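Local structure of S-adenosylmethionine:2-demethylmenaquinone methyltransferase (Geobacillus kaustophilus, 2PCN) at residues Thr36-Glu41 and Asp62-Arg67; Glu41-Val46 and Ser117-Lys122; Ala70-Arg75 and Val88-Cys93. The protein is a trimeric alpha/beta protein of the Aldolase/RraA family. All coordinates share one frame; numbering follows the deposited sequence.

Contact 1: Thr36-Glu41 and Asp62-Arg67; sequences TVDVFE and DGKGSR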
ATOM      1  N   THR A  36      16.618 -18.056  11.841  1.00  8.55           N
ATOM      2  CA  THR A  36      15.709 -17.265  12.668  1.00 10.74           C
ATOM      3  C   THR A  36      16.329 -16.366  13.725  1.00 10.42           C
ATOM      4  O   THR A  36      17.407 -16.641  14.260  1.00  8.94           O
ATOM      5  CB  THR A  36      14.694 -18.169  13.406  1.00 12.38           C
ATOM      6  OG1 THR A  36      15.394 -19.003  14.340  1.00 14.09           O
ATOM      7  CG2 THR A  36      13.931 -19.047  12.424  1.00 11.27           C
ATOM      8  N   VAL A  37      15.614 -15.289  14.027  1.00 10.83           N
ATOM      9  CA  VAL A  37      16.013 -14.334  15.052  1.00 12.71           C
ATOM     10  C   VAL A  37      14.732 -13.849  15.719  1.00 12.16           C
ATOM     11  O   VAL A  37      13.789 -13.435  15.043  1.00  9.76           O
ATOM     12  CB  VAL A  37      16.745 -13.106  14.465  1.00 18.29           C
ATOM     13  CG1 VAL A  37      17.154 -12.169  15.595  1.00 21.67           C
ATOM     14  CG2 VAL A  37      17.966 -13.541  13.680  1.00 18.06           C
ATOM     15  N   ASP A  38      14.699 -13.906  17.047  1.00 10.75           N
ATOM     16  CA  ASP A  38      13.534 -13.474  17.810  1.00 14.73           C
ATOM     17  C   ASP A  38      13.970 -12.305  18.691  1.00 16.29           C
ATOM     18  O   ASP A  38      14.784 -12.471  19.599  1.00 14.50           O
ATOM     19  CB  ASP A  38      13.025 -14.642  18.660  1.00 18.39           C
ATOM     20  CG  ASP A  38      11.679 -14.364  19.299  1.00 23.95           C
ATOM     21  OD1 ASP A  38      10.771 -13.865  18.603  1.00 28.38           O
ATOM     22  OD2 ASP A  38      11.526 -14.667  20.500  1.00 24.45           O
ATOM     23  N   VAL A  39      13.433 -11.121  18.411  1.00 11.54           N
ATOM     24  CA  VAL A  39      13.796  -9.919  19.160  1.00 11.93           C
ATOM     25  C   VAL A  39      12.604  -9.006  19.419  1.00 12.35           C
ATOM     26  O   VAL A  39      11.494  -9.258  18.950  1.00 17.09           O
ATOM     27  CB  VAL A  39      14.846  -9.084  18.391  1.00 10.94           C
ATOM     28  CG1 VAL A  39      16.090  -9.922  18.125  1.00 10.19           C
ATOM     29  CG2 VAL A  39      14.249  -8.583  17.074  1.00 12.76           C
ATOM     30  N   PHE A  40      12.855  -7.940  20.170  1.00 12.86           N
ATOM     31  CA  PHE A  40      11.834  -6.951  20.477  1.00 11.32           C
ATOM     32  C   PHE A  40      12.483  -5.571  20.526  1.00 13.77           C
ATOM     33  O   PHE A  40      13.097  -5.187  21.529  1.00 10.34           O
ATOM     34  CB  PHE A  40      11.154  -7.257  21.812  1.00 11.39           C
ATOM     35  CG  PHE A  40      10.038  -6.310  22.148  1.00 13.89           C
ATOM     36  CD1 PHE A  40       8.952  -6.168  21.295  1.00 14.22           C
ATOM     37  CD2 PHE A  40      10.083  -5.542  23.307  1.00 20.41           C
ATOM     38  CE1 PHE A  40       7.923  -5.273  21.586  1.00 22.70           C
ATOM     39  CE2 PHE A  40       9.061  -4.645  23.609  1.00 18.70           C
ATOM     40  CZ  PHE A  40       7.977  -4.511  22.744  1.00 20.10           C
ATOM     41  N   GLU A  41      12.364  -4.848  19.415  1.00 13.00           N
ATOM     42  CA  GLU A  41      12.908  -3.500  19.273  1.00 13.96           C
ATOM     43  C   GLU A  41      14.420  -3.408  19.511  1.00 16.47           C
ATOM     44  O   GLU A  41      14.940  -2.365  19.916  1.00 15.16           O
ATOM     45  CB  GLU A  41      12.142  -2.551  20.205  1.00 13.79           C
ATOM     46  CG  GLU A  41      10.629  -2.812  20.181  1.00 16.97           C
ATOM     47  CD  GLU A  41       9.818  -1.748  20.899  1.00 24.10           C
ATOM     48  OE1 GLU A  41      10.241  -1.301  21.982  1.00 17.80           O
ATOM     49  OE2 GLU A  41       8.748  -1.369  20.382  1.00 17.76           O
ATOM     50  N   ASP A  62      11.426 -12.087  13.882  1.00  6.18           N
ATOM     51  CA  ASP A  62      10.158 -11.794  14.531  1.00  9.59           C
ATOM     52  C   ASP A  62      10.385 -10.632  15.487  1.00  8.40           C
ATOM     53  O   ASP A  62      10.948 -10.805  16.569  1.00 15.15           O
ATOM     54  CB  ASP A  62       9.628 -13.001  15.306  1.00 13.48           C
ATOM     55  CG  ASP A  62       8.280 -12.721  15.950  1.00 19.47           C
ATOM     56  OD1 ASP A  62       7.752 -11.607  15.747  1.00 14.21           O
ATOM     57  OD2 ASP A  62       7.747 -13.605  16.653  1.00 18.77           O
ATOM     58  N   GLY A  63       9.961  -9.446  15.070  1.00  8.09           N
ATOM     59  CA  GLY A  63      10.114  -8.260  15.894  1.00  6.32           C
ATOM     60  C   GLY A  63       8.820  -7.921  16.607  1.00  7.11           C
ATOM     61  O   GLY A  63       8.626  -6.796  17.071  1.00 10.86           O
ATOM     62  N   LYS A  64       7.929  -8.903  16.688  1.00 10.11           N
ATOM     63  CA  LYS A  64       6.645  -8.736  17.359  1.00 12.94           C
ATOM     64  C   LYS A  64       5.739  -7.729  16.671  1.00 12.89           C
ATOM     65  O   LYS A  64       4.752  -7.277  17.253  1.00 13.90           O
ATOM     66  CB  LYS A  64       6.870  -8.311  18.814  1.00 13.90           C
ATOM     67  CG  LYS A  64       7.828  -9.222  19.575  1.00 20.17           C
ATOM     68  CD  LYS A  64       7.356 -10.666  19.534  1.00 22.77           C
ATOM     69  CE  LYS A  64       8.393 -11.617  20.108  1.00 27.06           C
ATOM     70  NZ  LYS A  64       9.655 -11.621  19.316  1.00 24.29           N
ATOM     71  N   GLY A  65       6.075  -7.374  15.435  1.00 12.63           N
ATOM     72  CA  GLY A  65       5.261  -6.423  14.700  1.00 10.70           C
ATOM     73  C   GLY A  65       5.331  -5.006  15.235  1.00 10.55           C
ATOM     74  O   GLY A  65       4.484  -4.171  14.916  1.00 11.06           O
ATOM     75  N   SER A  66       6.335  -4.721  16.054  1.00 14.27           N
ATOM     76  CA  SER A  66       6.477  -3.383  16.605  1.00 14.95           C
ATOM     77  C   SER A  66       6.711  -2.368  15.498  1.00 15.54           C
ATOM     78  O   SER A  66       7.425  -2.643  14.536  1.00 13.42           O
ATOM     79  CB  SER A  66       7.644  -3.322  17.587  1.00 14.58           C
ATOM     80  OG  SER A  66       7.885  -1.978  17.974  1.00 16.59           O
ATOM     81  N   ARG A  67       6.103  -1.197  15.640  1.00 13.26           N
ATOM     82  CA  ARG A  67       6.265  -0.124  14.665  1.00 16.26           C
ATOM     83  C   ARG A  67       6.991   1.055  15.311  1.00 15.73           C
ATOM     84  O   ARG A  67       7.057   2.145  14.740  1.00 17.50           O
ATOM     85  CB  ARG A  67       4.899   0.330  14.148  1.00 21.34           C
ATOM     86  CG  ARG A  67       4.202  -0.691  13.267  1.00 21.58           C
ATOM     87  CD  ARG A  67       2.781  -0.260  12.938  1.00 27.93           C
ATOM     88  NE  ARG A  67       2.114  -1.221  12.063  1.00 27.42           N
ATOM     89  CZ  ARG A  67       2.307  -1.297  10.750  1.00 32.23           C
ATOM     90  NH1 ARG A  67       3.147  -0.464  10.148  1.00 22.32           N
ATOM     91  NH2 ARG A  67       1.660  -2.209  10.038  1.00 31.66           N
TER
HETATM   92  O   HOH W   1      10.732  -5.024  16.956  1.00 11.15           O
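Lys64 reaches across to Asp38 and Val39 with its ammonium group and forms two bonds there. NZ forms a salt bridge with Asp38 OD1 at 2.6 Å, meeting the oxygen from above the carboxylate plane, and donates to Val39 O at 3.0 Å, again from above the carbonyl plane. Bends at chi2 (-56°) and chi4 (-63°) fold the lysine chain back toward its own turn; NZ also makes a weak bond to Asp62 O. The ammonium therefore sits where several oxygens converge: Val39 O and Asp62 O, both acceptors, are 2.9 Å apart, and its positive charge probably offsets their repulsion as well as that between the Asp38 and Asp62 carboxylates. These lie side by side and point the same way, their planes 46° apart.

Nearer its backbone, Lys64 CG packs 3.7 Å from Phe40 CD1, the two side chains crossing at about a right angle. Ser66 OG donates to Glu41 OE2 at 2.6 Å, using the anti lone pair of that oxygen, which also forms a salt bridge with Arg68.

What positions these groups is the backbone. Asp62 N donates to Val37 O and Val39 N to Asp62 O (3.1 Å), a parallel pairing of strand ends. Asp62 OD1 then accepts from Lys64 N at 2.9 Å, an Asx turn, and a type I' turn runs from Gly63 to Ser66. A water links Gly63 O to Glu41 N.

The contact thus joins the ends of strands 30-38 and 58-62, parallel neighbours in the mixed sheet that form a beta-alpha-beta crossover with helix 44-52. Strand 129-131 touches Asp38 and Asp62 through Leu129, while the crossover helix packs against Val37.

Contact 2: Glu41-Val46 and Ser117-Lys122; sequences EDNVLV and SKKEGK. With ACT (acetate ion), chain B.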
ATOM      1  N   GLU A  41      12.364  -4.848  19.415  1.00 13.00           N
ATOM      2  CA  GLU A  41      12.908  -3.500  19.273  1.00 13.96           C
ATOM      3  C   GLU A  41      14.420  -3.408  19.511  1.00 16.47           C
ATOM      4  O   GLU A  41      14.940  -2.365  19.916  1.00 15.16           O
ATOM      5  CB  GLU A  41      12.142  -2.551  20.205  1.00 13.79           C
ATOM      6  CG  GLU A  41      10.629  -2.812  20.181  1.00 16.97           C
ATOM      7  CD  GLU A  41       9.818  -1.748  20.899  1.00 24.10           C
ATOM      8  OE1 GLU A  41      10.241  -1.301  21.982  1.00 17.80           O
ATOM      9  OE2 GLU A  41       8.748  -1.369  20.382  1.00 17.76           O
ATOM     10  N   ASP A  42      15.124  -4.506  19.241  1.00 14.28           N
ATOM     11  CA  ASP A  42      16.578  -4.573  19.401  1.00 12.04           C
ATOM     12  C   ASP A  42      17.090  -5.357  18.190  1.00 11.05           C
ATOM     13  O   ASP A  42      16.516  -6.386  17.839  1.00 12.18           O
ATOM     14  CB  ASP A  42      16.929  -5.309  20.700  1.00 13.80           C
ATOM     15  CG  ASP A  42      18.378  -5.109  21.117  1.00 18.39           C
ATOM     16  OD1 ASP A  42      19.290  -5.542  20.379  1.00 16.96           O
ATOM     17  OD2 ASP A  42      18.605  -4.514  22.189  1.00 21.55           O
ATOM     18  N   ASN A  43      18.154  -4.890  17.543  1.00 11.19           N
ATOM     19  CA  ASN A  43      18.631  -5.601  16.360  1.00 11.22           C
ATOM     20  C   ASN A  43      20.084  -6.066  16.362  1.00 15.38           C
ATOM     21  O   ASN A  43      20.631  -6.392  15.307  1.00 12.75           O
ATOM     22  CB  ASN A  43      18.346  -4.760  15.102  1.00 15.74           C
ATOM     23  CG  ASN A  43      19.394  -3.686  14.842  1.00 14.22           C
ATOM     24  OD1 ASN A  43      20.147  -3.290  15.731  1.00 11.12           O
ATOM     25  ND2 ASN A  43      19.433  -3.197  13.604  1.00 14.21           N
ATOM     26  N   VAL A  44      20.710  -6.115  17.536  1.00 13.10           N
ATOM     27  CA  VAL A  44      22.094  -6.572  17.613  1.00 11.65           C
ATOM     28  C   VAL A  44      22.205  -7.999  17.078  1.00 11.17           C
ATOM     29  O   VAL A  44      23.139  -8.325  16.351  1.00 10.20           O
ATOM     30  CB  VAL A  44      22.618  -6.551  19.059  1.00 10.29           C
ATOM     31  CG1 VAL A  44      23.967  -7.265  19.136  1.00 12.83           C
ATOM     32  CG2 VAL A  44      22.751  -5.112  19.532  1.00 15.88           C
ATOM     33  N   LEU A  45      21.251  -8.848  17.446  1.00 11.06           N
ATOM     34  CA  LEU A  45      21.264 -10.228  16.985  1.00  7.60           C
ATOM     35  C   LEU A  45      20.893 -10.333  15.513  1.00  9.60           C
ATOM     36  O   LEU A  45      21.252 -11.304  14.848  1.00 10.24           O
ATOM     37  CB  LEU A  45      20.324 -11.079  17.839  1.00  6.46           C
ATOM     38  CG  LEU A  45      20.843 -11.228  19.274  1.00  9.87           C
ATOM     39  CD1 LEU A  45      19.838 -12.007  20.108  1.00 15.09           C
ATOM     40  CD2 LEU A  45      22.197 -11.937  19.249  1.00 15.65           C
ATOM     41  N   VAL A  46      20.171  -9.340  15.003  1.00 10.04           N
ATOM     42  CA  VAL A  46      19.813  -9.342  13.587  1.00 11.44           C
ATOM     43  C   VAL A  46      21.119  -9.116  12.831  1.00 10.85           C
ATOM     44  O   VAL A  46      21.409  -9.793  11.846  1.00 11.55           O
ATOM     45  CB  VAL A  46      18.825  -8.205  13.237  1.00 11.43           C
ATOM     46  CG1 VAL A  46      18.552  -8.196  11.738  1.00 13.36           C
ATOM     47  CG2 VAL A  46      17.525  -8.393  14.008  1.00  7.32           C
ATOM     48  N   SER A 117      16.683   0.985  16.309  1.00 12.65           N
ATOM     49  CA  SER A 117      16.304   0.050  17.356  1.00 15.20           C
ATOM     50  C   SER A 117      17.358   0.042  18.454  1.00 12.70           C
ATOM     51  O   SER A 117      18.461   0.567  18.275  1.00 11.09           O
ATOM     52  CB  SER A 117      16.147  -1.359  16.781  1.00 15.55           C
ATOM     53  OG  SER A 117      17.315  -1.758  16.087  1.00 19.33           O
ATOM     54  N   LYS A 118      17.010  -0.543  19.594  1.00 12.19           N
ATOM     55  CA  LYS A 118      17.940  -0.635  20.712  1.00 17.43           C
ATOM     56  C   LYS A 118      19.117  -1.511  20.307  1.00 17.88           C
ATOM     57  O   LYS A 118      19.014  -2.308  19.374  1.00 15.67           O
ATOM     58  CB  LYS A 118      17.235  -1.226  21.936  1.00 17.39           C
ATOM     59  CG  LYS A 118      16.235  -0.275  22.570  1.00 21.70           C
ATOM     60  CD  LYS A 118      15.577  -0.889  23.791  1.00 33.66           C
ATOM     61  CE  LYS A 118      14.750   0.147  24.535  1.00 40.13           C
ATOM     62  NZ  LYS A 118      13.747   0.801  23.649  1.00 46.04           N
ATOM     63  N   LYS A 119      20.237  -1.357  21.004  1.00 11.97           N
ATOM     64  CA  LYS A 119      21.436  -2.131  20.701  1.00 14.85           C
ATOM     65  C   LYS A 119      21.951  -2.827  21.960  1.00 16.55           C
ATOM     66  O   LYS A 119      23.130  -2.720  22.308  1.00 17.44           O
ATOM     67  CB  LYS A 119      22.515  -1.202  20.133  1.00 16.77           C
ATOM     68  CG  LYS A 119      22.111  -0.483  18.841  1.00 20.27           C
ATOM     69  CD  LYS A 119      22.136  -1.427  17.645  1.00 15.91           C
ATOM     70  CE  LYS A 119      21.693  -0.735  16.358  1.00 17.58           C
ATOM     71  NZ  LYS A 119      20.242  -0.388  16.376  1.00 15.57           N
ATOM     72  N   GLU A 120      21.066  -3.556  22.631  1.00 17.76           N
ATOM     73  CA  GLU A 120      21.422  -4.247  23.864  1.00 18.66           C
ATOM     74  C   GLU A 120      21.742  -5.729  23.692  1.00 18.42           C
ATOM     75  O   GLU A 120      22.367  -6.337  24.560  1.00 17.15           O
ATOM     76  CB  GLU A 120      20.296  -4.068  24.881  1.00 19.57           C
ATOM     77  CG  GLU A 120      19.876  -2.615  25.035  1.00 24.48           C
ATOM     78  CD  GLU A 120      18.843  -2.407  26.117  1.00 32.21           C
ATOM     79  OE1 GLU A 120      17.811  -3.112  26.109  1.00 30.74           O
ATOM     80  OE2 GLU A 120      19.060  -1.530  26.976  1.00 36.64           O
ATOM     81  N   GLY A 121      21.312  -6.313  22.579  1.00 12.83           N
ATOM     82  CA  GLY A 121      21.591  -7.717  22.343  1.00 16.22           C
ATOM     83  C   GLY A 121      20.567  -8.673  22.923  1.00 14.27           C
ATOM     84  O   GLY A 121      20.805  -9.878  22.984  1.00 18.24           O
ATOM     85  N   LYS A 122      19.428  -8.147  23.360  1.00 15.53           N
ATOM     86  CA  LYS A 122      18.377  -8.987  23.918  1.00 16.45           C
ATOM     87  C   LYS A 122      17.707  -9.747  22.773  1.00 12.81           C
ATOM     88  O   LYS A 122      17.662  -9.262  21.642  1.00 16.75           O
ATOM     89  CB  LYS A 122      17.366  -8.122  24.674  1.00 17.04           C
ATOM     90  CG  LYS A 122      18.017  -7.325  25.802  1.00 19.23           C
ATOM     91  CD  LYS A 122      17.083  -6.307  26.438  1.00 23.10           C
ATOM     92  CE  LYS A 122      15.996  -6.966  27.259  1.00 13.62           C
ATOM     93  NZ  LYS A 122      15.291  -5.955  28.108  1.00 19.04           N
TER
HETATM   94  C   ACT B 600      18.810   0.222  13.138  1.00 27.16           C
HETATM   95  O   ACT B 600      20.016   0.377  13.071  1.00 29.64           O
HETATM   96  OXT ACT B 600      18.283   0.014  14.219  1.00 24.71           O
HETATM   97  CH3 ACT B 600      17.970   0.289  11.889  1.00 19.95           C
HETATM   98  O   HOH W   2      19.236  -8.108  19.564  1.00 16.08           O
HETATM   99  O   HOH W   3      16.679  -4.380  23.986  1.00 16.63           O
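Asp42 OD1 is gripped by two backbone N-H groups and a water. Gly121 N donates to it across the contact at 3.1 Å, on the syn side but 34° out of the carboxylate plane, whereas Val44 N of its own segment arrives nearly along the C-O bond, closing an Asx turn. The water also takes the N-H of Leu45 and donates to Lys122 O. The other oxygen, OD2, receives Glu120 N at 2.7 Å through its syn lone pair, and a second water bridges it to Glu120 OE1. With CG anti to the backbone N (chi1 -165°), the carboxylate reaches back to the loop.

This fastens the start of helix 44-52 to the irregular loop between strands 111-112 and 124-125. A single backbone bridge supports it: Lys118 N donates to Glu41 O at 2.8 Å, and Asn43 N to Lys118 O.

On the helix, Val44 presses CG2 against the loop backbone, 3.5 Å from Lys119 CA, a tight carbon contact. Beside it, Lys119 NZ donates to Ser117 O at 2.8 Å and weakly to Asn43 OD1, while Asn43 ND2 bonds to Leu71 O. An acetate ion, probably from the crystallisation liquor, lies beside Ser117 and Lys119: its OXT accepts from Ser117 N and Ser117 OG, each at 2.8 Å, and from Lys119 NZ at 2.9 Å.

Contact 3: Ala70-Arg75 and Val88-Cys93; sequences ALLGDR and VIIHGC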
ATOM      1  N   ALA A  70      12.957   0.599  13.751  1.00 10.52           N
ATOM      2  CA  ALA A  70      13.314  -0.159  12.563  1.00  9.12           C
ATOM      3  C   ALA A  70      14.286  -1.242  13.029  1.00 11.72           C
ATOM      4  O   ALA A  70      15.063  -1.021  13.960  1.00 13.36           O
ATOM      5  CB  ALA A  70      13.985   0.754  11.548  1.00  9.16           C
ATOM      6  N   LEU A  71      14.245  -2.413  12.403  1.00  9.06           N
ATOM      7  CA  LEU A  71      15.149  -3.496  12.795  1.00 10.64           C
ATOM      8  C   LEU A  71      16.237  -3.723  11.746  1.00 14.49           C
ATOM      9  O   LEU A  71      17.208  -4.450  11.976  1.00 11.97           O
ATOM     10  CB  LEU A  71      14.359  -4.791  13.019  1.00 11.38           C
ATOM     11  CG  LEU A  71      13.388  -4.779  14.208  1.00 10.97           C
ATOM     12  CD1 LEU A  71      12.594  -6.074  14.238  1.00 11.00           C
ATOM     13  CD2 LEU A  71      14.163  -4.608  15.510  1.00 13.10           C
ATOM     14  N   LEU A  72      16.071  -3.091  10.592  1.00 11.86           N
ATOM     15  CA  LEU A  72      17.044  -3.229   9.519  1.00 10.62           C
ATOM     16  C   LEU A  72      17.117  -1.950   8.702  1.00 12.83           C
ATOM     17  O   LEU A  72      16.087  -1.327   8.409  1.00  7.90           O
ATOM     18  CB  LEU A  72      16.672  -4.417   8.623  1.00  9.78           C
ATOM     19  CG  LEU A  72      17.580  -4.703   7.424  1.00 10.35           C
ATOM     20  CD1 LEU A  72      17.990  -6.166   7.416  1.00 14.63           C
ATOM     21  CD2 LEU A  72      16.854  -4.343   6.146  1.00 11.41           C
ATOM     22  N   GLY A  73      18.345  -1.562   8.361  1.00 11.05           N
ATOM     23  CA  GLY A  73      18.587  -0.366   7.576  1.00 10.96           C
ATOM     24  C   GLY A  73      19.515  -0.683   6.418  1.00 11.31           C
ATOM     25  O   GLY A  73      19.799  -1.850   6.158  1.00  8.60           O
ATOM     26  N   ASP A  74      20.018   0.340   5.732  1.00 14.24           N
ATOM     27  CA  ASP A  74      20.881   0.089   4.583  1.00 16.14           C
ATOM     28  C   ASP A  74      22.218  -0.568   4.923  1.00 11.24           C
ATOM     29  O   ASP A  74      22.742  -1.340   4.122  1.00 11.13           O
ATOM     30  CB  ASP A  74      21.097   1.379   3.782  1.00 23.95           C
ATOM     31  CG  ASP A  74      21.991   2.369   4.488  1.00 25.60           C
ATOM     32  OD1 ASP A  74      21.798   2.592   5.700  1.00 36.61           O
ATOM     33  OD2 ASP A  74      22.883   2.937   3.821  1.00 38.77           O
ATOM     34  N   ARG A  75      22.770  -0.281   6.099  1.00 12.89           N
ATOM     35  CA  ARG A  75      24.043  -0.893   6.480  1.00 18.09           C
ATOM     36  C   ARG A  75      23.895  -2.406   6.563  1.00 10.48           C
ATOM     37  O   ARG A  75      24.704  -3.152   6.006  1.00 13.47           O
ATOM     38  CB  ARG A  75      24.520  -0.366   7.832  1.00 22.49           C
ATOM     39  CG  ARG A  75      24.932   1.095   7.838  1.00 36.77           C
ATOM     40  CD  ARG A  75      25.385   1.487   9.229  1.00 48.21           C
ATOM     41  NE  ARG A  75      24.348   1.213  10.219  1.00 57.67           N
ATOM     42  CZ  ARG A  75      24.590   0.819  11.464  1.00 64.66           C
ATOM     43  NH1 ARG A  75      25.838   0.647  11.880  1.00 67.85           N
ATOM     44  NH2 ARG A  75      23.581   0.593  12.296  1.00 67.93           N
ATOM     45  N   VAL A  88      15.541 -10.973   3.569  1.00  8.65           N
ATOM     46  CA  VAL A  88      15.142 -10.859   4.966  1.00  6.53           C
ATOM     47  C   VAL A  88      13.630 -10.640   5.041  1.00  9.58           C
ATOM     48  O   VAL A  88      13.066  -9.893   4.243  1.00 11.37           O
ATOM     49  CB  VAL A  88      15.840  -9.658   5.657  1.00 10.80           C
ATOM     50  CG1 VAL A  88      15.549  -9.678   7.153  1.00  8.35           C
ATOM     51  CG2 VAL A  88      17.348  -9.695   5.397  1.00  8.86           C
ATOM     52  N   ILE A  89      12.983 -11.308   5.990  1.00  6.34           N
ATOM     53  CA  ILE A  89      11.541 -11.171   6.202  1.00  7.01           C
ATOM     54  C   ILE A  89      11.401 -10.721   7.647  1.00 11.27           C
ATOM     55  O   ILE A  89      11.817 -11.426   8.570  1.00  9.56           O
ATOM     56  CB  ILE A  89      10.808 -12.508   5.988  1.00  8.27           C
ATOM     57  CG1 ILE A  89      10.970 -12.947   4.528  1.00  8.34           C
ATOM     58  CG2 ILE A  89       9.332 -12.356   6.347  1.00  9.69           C
ATOM     59  CD1 ILE A  89      10.430 -14.328   4.223  1.00 10.77           C
ATOM     60  N   ILE A  90      10.808  -9.547   7.847  1.00 10.46           N
ATOM     61  CA  ILE A  90      10.698  -8.984   9.188  1.00 12.61           C
ATOM     62  C   ILE A  90       9.295  -8.696   9.705  1.00 10.17           C
ATOM     63  O   ILE A  90       8.537  -7.944   9.095  1.00  9.00           O
ATOM     64  CB  ILE A  90      11.504  -7.662   9.266  1.00  8.13           C
ATOM     65  CG1 ILE A  90      12.882  -7.860   8.635  1.00  9.12           C
ATOM     66  CG2 ILE A  90      11.633  -7.209  10.716  1.00 11.69           C
ATOM     67  CD1 ILE A  90      13.720  -6.602   8.566  1.00 11.98           C
ATOM     68  N   HIS A  91       8.955  -9.305  10.837  1.00  9.27           N
ATOM     69  CA  HIS A  91       7.666  -9.052  11.466  1.00 10.43           C
ATOM     70  C   HIS A  91       7.981  -7.820  12.306  1.00 10.96           C
ATOM     71  O   HIS A  91       8.158  -7.895  13.527  1.00  7.47           O
ATOM     72  CB  HIS A  91       7.246 -10.233  12.345  1.00 11.18           C
ATOM     73  CG  HIS A  91       5.932 -10.035  13.038  1.00  9.82           C
ATOM     74  ND1 HIS A  91       4.908  -9.290  12.493  1.00 16.84           N
ATOM     75  CD2 HIS A  91       5.474 -10.491  14.226  1.00  8.76           C
ATOM     76  CE1 HIS A  91       3.875  -9.293  13.320  1.00  9.82           C
ATOM     77  NE2 HIS A  91       4.194 -10.016  14.379  1.00 13.33           N
ATOM     78  N   GLY A  92       8.083  -6.692  11.608  1.00 11.38           N
ATOM     79  CA  GLY A  92       8.419  -5.424  12.226  1.00 11.22           C
ATOM     80  C   GLY A  92       8.740  -4.422  11.128  1.00 12.02           C
ATOM     81  O   GLY A  92       8.402  -4.653   9.966  1.00 11.48           O
ATOM     82  N   CYS A  93       9.409  -3.327  11.474  1.00 10.63           N
ATOM     83  CA  CYS A  93       9.720  -2.294  10.489  1.00 10.67           C
ATOM     84  C   CYS A  93      11.183  -2.182  10.076  1.00 10.16           C
ATOM     85  O   CYS A  93      12.077  -2.739  10.711  1.00 10.34           O
ATOM     86  CB  CYS A  93       9.265  -0.927  11.013  1.00 13.43           C
ATOM     87  SG  CYS A  93       7.493  -0.777  11.292  1.00 13.54           S
TER
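Leu71 and Leu72 turn their side chains toward Ile90 and Val88 within a beta-alpha-beta unit, in which helix 74-82 lies on the connection between the parallel strands 58-62 and 87-90. Strand 87-90 belongs to the mixed sheet, whereas 70-72, on the way to the helix, runs parallel to 93-94 in a small separate sheet of three strands.

Ile90 has a branch for each leucine. Its CG2 meets CD1 of Leu71 at 3.8 Å, the two side chains lying aslant to one another. The other branch carries CD1 to Leu72, where it stops 3.7 Å from CB. Ile90 is in this way set against the tip of one leucine and the base of the next.

Leu72 also reaches toward Val88, but here the approach is tip to tip, with Leu72 CD1 4.1 Å from Val88 CG2. With CG of Leu72 anti to the backbone N (chi1 179°), the chain extends toward the valine, and CD1 makes the contact. Leu50 of helix 44-52 touches both Leu72 and Val88, Ile100 of helix 97-100 adds to the cover of Leu72, and Val61 of strand 58-62 lies against Leu71. All the residues that meet across this contact are buried, and the side chains that carry it are entirely hydrocarbon.

Between Ile90 and Cys93 the chain changes direction: His91 is the centre of an inverse gamma turn, and its ring stacks with Phe131. This corner takes the backbone from the mixed sheet into the smaller one, bringing Cys93 alongside Ala70. The polar link across the contact is here: Leu71 N donates to Cys93 O at 2.8 Å with an N-H...O angle of 163°, the donor tilted 32° from the carbonyl plane.

How the contacts relate
The three contacts lie close together: the centres of contacts 1 and 2, and of contacts 1 and 3, are about 9 Å apart, and those of contacts 2 and 3 about 11 Å. Contacts 1 and 2 share Glu41, where strand 30-38 gives way to helix 44-52, and their segments alternate along the chain. Contact 1 closes before contact 3 opens, and contact 3 is nested in the loop that contact 2 closes. Contacts 1 and 3 reach the same mixed sheet and meet through a probable hydrogen bond from Gly65 N to His91 O. Segments distant in sequence thus pack side by side within the part of the chain assigned to the Aldolase/RraA family.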